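Local coordinates for protein polyketide synthase PksR (Bacillus subtilis, PDB 4U3V) that takes part in synthesis of the antibiotic polyketide bacillaene, this piece being its double-hotdog enoyl-isomerase domain, at residues V140-V145 against D266-S271. Sequence-based numbering, arbitrary orientation.
Sequences VNIENV and DVINES
Ile-268 carries this contact with a single methyl. Its CD1 meets CD1 of Ile-142 at 3.7 Å, methyl against methyl at the tips of the two side chains, and it also touches CG1 of Val-140 at 3.8 Å, where the valine lies crosswise to the isoleucine. All of this is apolar; no hydrogen bond links the two segments. On the valine, CG1, anti to the backbone N (chi1 176°), comes closest, with CB just behind it at 4.1 Å from Ile-268 CD1.

Behind Ile-142, the start of helix 142-147 is fixed by Asn-141 at the N-cap. Its OD1 accepts from Asn-144 N at 3.2 Å, the donor standing well above the carbonyl plane, and Val-145 N bonds to Asn-141 O at 3.0 Å in the first helical turn. On the other segment, an Asx turn follows Ile-268: Asn-269 OD1 takes the N-H of Ser-271 at 3.0 Å, again from above its plane, and also accepts from Glu-273 N. This turn leads from strand 260-268 into strand 274-283. Just past it, Ser-272 bonds to Val-140 through its backbone, and its OG to Val-140 O, tying Val-140 to the turn.

The contact thus lays what is probably the link between the two hotdog folds, with the helix it enters, against one end of a C-terminal hotdog hairpin. Strand 247-257, antiparallel to 260-268, completes the apolar patch: Trp-248 packs on Ile-142, while Leu-250 touches both Val-145 and Ile-268.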
ATOM      1  N   VAL A 140      16.456   2.317 -13.489  1.00 48.11           N
ATOM      2  CA  VAL A 140      16.002   0.966 -13.796  1.00 46.94           C
ATOM      3  C   VAL A 140      15.634   0.881 -15.275  1.00 55.91           C
ATOM      4  O   VAL A 140      14.731   1.584 -15.746  1.00 61.76           O
ATOM      5  CB  VAL A 140      14.786   0.563 -12.919  1.00 46.92           C
ATOM      6  CG1 VAL A 140      14.262  -0.811 -13.315  1.00 49.98           C
ATOM      7  CG2 VAL A 140      15.149   0.594 -11.435  1.00 42.91           C
ATOM      8  N   ASN A 141      16.362   0.049 -16.023  1.00 49.66           N
ATOM      9  CA  ASN A 141      15.972  -0.264 -17.389  1.00 53.29           C
ATOM     10  C   ASN A 141      14.874  -1.321 -17.407  1.00 52.70           C
ATOM     11  O   ASN A 141      15.146  -2.498 -17.207  1.00 53.01           O
ATOM     12  CB  ASN A 141      17.183  -0.743 -18.218  1.00 45.99           C
ATOM     13  CG  ASN A 141      16.933  -0.658 -19.714  1.00 55.81           C
ATOM     14  OD1 ASN A 141      15.820  -0.892 -20.191  1.00 49.60           O
ATOM     15  ND2 ASN A 141      17.969  -0.294 -20.464  1.00 56.43           N
ATOM     16  N   ILE A 142      13.644  -0.886 -17.671  1.00 49.81           N
ATOM     17  CA  ILE A 142      12.465  -1.739 -17.579  1.00 45.92           C
ATOM     18  C   ILE A 142      12.511  -2.796 -18.669  1.00 52.59           C
ATOM     19  O   ILE A 142      12.139  -3.964 -18.453  1.00 42.73           O
ATOM     20  CB  ILE A 142      11.179  -0.893 -17.734  1.00 46.92           C
ATOM     21  CG1 ILE A 142      10.892  -0.132 -16.444  1.00 54.56           C
ATOM     22  CG2 ILE A 142       9.994  -1.742 -18.161  1.00 46.33           C
ATOM     23  CD1 ILE A 142      10.737  -1.025 -15.227  1.00 47.88           C
ATOM     24  N   GLU A 143      12.954  -2.379 -19.856  1.00 42.81           N
ATOM     25  CA  GLU A 143      13.085  -3.313 -20.968  1.00 51.60           C
ATOM     26  C   GLU A 143      14.108  -4.402 -20.641  1.00 35.17           C
ATOM     27  O   GLU A 143      13.899  -5.570 -20.939  1.00 51.40           O
ATOM     28  CB  GLU A 143      13.477  -2.560 -22.245  1.00 56.14           C
ATOM     29  CG  GLU A 143      12.312  -1.844 -22.913  1.00 61.65           C
ATOM     30  CD  GLU A 143      11.122  -2.766 -23.150  1.00 74.83           C
ATOM     31  OE1 GLU A 143      11.318  -3.919 -23.614  1.00 58.31           O
ATOM     32  OE2 GLU A 143       9.983  -2.340 -22.861  1.00 82.23           O
ATOM     33  N   ASN A 144      15.197  -4.002 -20.002  1.00 39.54           N
ATOM     34  CA  ASN A 144      16.224  -4.916 -19.548  1.00 41.07           C
ATOM     35  C   ASN A 144      15.671  -5.937 -18.561  1.00 49.85           C
ATOM     36  O   ASN A 144      15.763  -7.145 -18.770  1.00 46.13           O
ATOM     37  CB  ASN A 144      17.306  -4.118 -18.849  1.00 51.94           C
ATOM     38  CG  ASN A 144      18.676  -4.580 -19.218  1.00 62.15           C
ATOM     39  OD1 ASN A 144      19.187  -5.551 -18.660  1.00 81.52           O
ATOM     40  ND2 ASN A 144      19.268  -3.920 -20.204  1.00 56.83           N
ATOM     41  N   VAL A 145      15.066  -5.434 -17.491  1.00 46.37           N
ATOM     42  CA  VAL A 145      14.436  -6.303 -16.504  1.00 40.78           C
ATOM     43  C   VAL A 145      13.419  -7.260 -17.146  1.00 33.33           C
ATOM     44  O   VAL A 145      13.419  -8.455 -16.873  1.00 42.23           O
ATOM     45  CB  VAL A 145      13.815  -5.473 -15.349  1.00 45.18           C
ATOM     46  CG1 VAL A 145      13.112  -6.392 -14.361  1.00 44.48           C
ATOM     47  CG2 VAL A 145      14.894  -4.672 -14.638  1.00 42.67           C
ATOM     48  N   ASP A 266      10.101  -1.372  -5.806  1.00 29.05           N
ATOM     49  CA  ASP A 266      10.462  -0.069  -6.435  1.00 28.69           C
ATOM     50  C   ASP A 266       9.408   0.352  -7.446  1.00 24.75           C
ATOM     51  O   ASP A 266       9.018  -0.381  -8.354  1.00 30.85           O
ATOM     52  CB  ASP A 266      11.828  -0.153  -7.139  1.00 31.47           C
ATOM     53  CG  ASP A 266      13.009  -0.217  -6.172  1.00 41.01           C
ATOM     54  OD1 ASP A 266      12.971   0.404  -5.092  1.00 47.28           O
ATOM     55  OD2 ASP A 266      14.034  -0.833  -6.539  1.00 51.21           O
ATOM     56  N   VAL A 267       8.942   1.595  -7.299  1.00 29.41           N
ATOM     57  CA  VAL A 267       7.998   2.140  -8.250  1.00 27.65           C
ATOM     58  C   VAL A 267       8.802   3.006  -9.234  1.00 26.90           C
ATOM     59  O   VAL A 267       9.607   3.804  -8.779  1.00 30.13           O
ATOM     60  CB  VAL A 267       7.008   3.096  -7.548  1.00 30.53           C
ATOM     61  CG1 VAL A 267       5.995   3.542  -8.566  1.00 28.89           C
ATOM     62  CG2 VAL A 267       6.311   2.358  -6.381  1.00 30.29           C
ATOM     63  N   ILE A 268       8.596   2.769 -10.522  1.00 31.31           N
ATOM     64  CA  ILE A 268       9.435   3.376 -11.580  1.00 39.31           C
ATOM     65  C   ILE A 268       8.548   4.123 -12.574  1.00 33.53           C
ATOM     66  O   ILE A 268       7.464   3.659 -12.924  1.00 34.94           O
ATOM     67  CB  ILE A 268      10.242   2.275 -12.299  1.00 41.28           C
ATOM     68  CG1 ILE A 268      10.925   1.381 -11.266  1.00 37.30           C
ATOM     69  CG2 ILE A 268      11.224   2.864 -13.321  1.00 38.93           C
ATOM     70  CD1 ILE A 268      10.942  -0.090 -11.652  1.00 41.10           C
ATOM     71  N   ASN A 269       8.981   5.308 -13.010  1.00 37.78           N
ATOM     72  CA  ASN A 269       8.203   6.052 -13.993  1.00 38.82           C
ATOM     73  C   ASN A 269       8.504   5.606 -15.420  1.00 52.13           C
ATOM     74  O   ASN A 269       9.240   4.632 -15.631  1.00 47.90           O
ATOM     75  CB  ASN A 269       8.412   7.564 -13.824  1.00 41.67           C
ATOM     76  CG  ASN A 269       9.858   7.976 -14.028  1.00 44.37           C
ATOM     77  OD1 ASN A 269      10.654   7.232 -14.610  1.00 45.56           O
ATOM     78  ND2 ASN A 269      10.208   9.160 -13.541  1.00 44.20           N
ATOM     79  N   GLU A 270       7.883   6.266 -16.394  1.00 52.82           N
ATOM     80  CA  GLU A 270       8.043   5.848 -17.782  1.00 56.48           C
ATOM     81  C   GLU A 270       9.323   6.417 -18.386  1.00 63.75           C
ATOM     82  O   GLU A 270       9.561   6.312 -19.593  1.00 72.80           O
ATOM     83  CB  GLU A 270       6.803   6.177 -18.605  1.00 56.13           C
ATOM     84  CG  GLU A 270       5.657   5.200 -18.358  1.00 67.78           C
ATOM     85  CD  GLU A 270       4.676   5.113 -19.513  1.00 71.11           C
ATOM     86  OE1 GLU A 270       3.962   6.108 -19.767  1.00 69.43           O
ATOM     87  OE2 GLU A 270       4.578   4.034 -20.139  1.00 75.54           O
ATOM     88  N   SER A 271      10.188   6.932 -17.516  1.00 60.43           N
ATOM     89  CA  SER A 271      11.490   7.430 -17.928  1.00 58.10           C
ATOM     90  C   SER A 271      12.601   6.765 -17.121  1.00 56.45           C
ATOM     91  O   SER A 271      13.621   7.390 -16.835  1.00 59.71           O
ATOM     92  CB  SER A 271      11.556   8.950 -17.739  1.00 56.86           C
ATOM     93  OG  SER A 271      12.272   9.284 -16.564  1.00 62.01           O
TER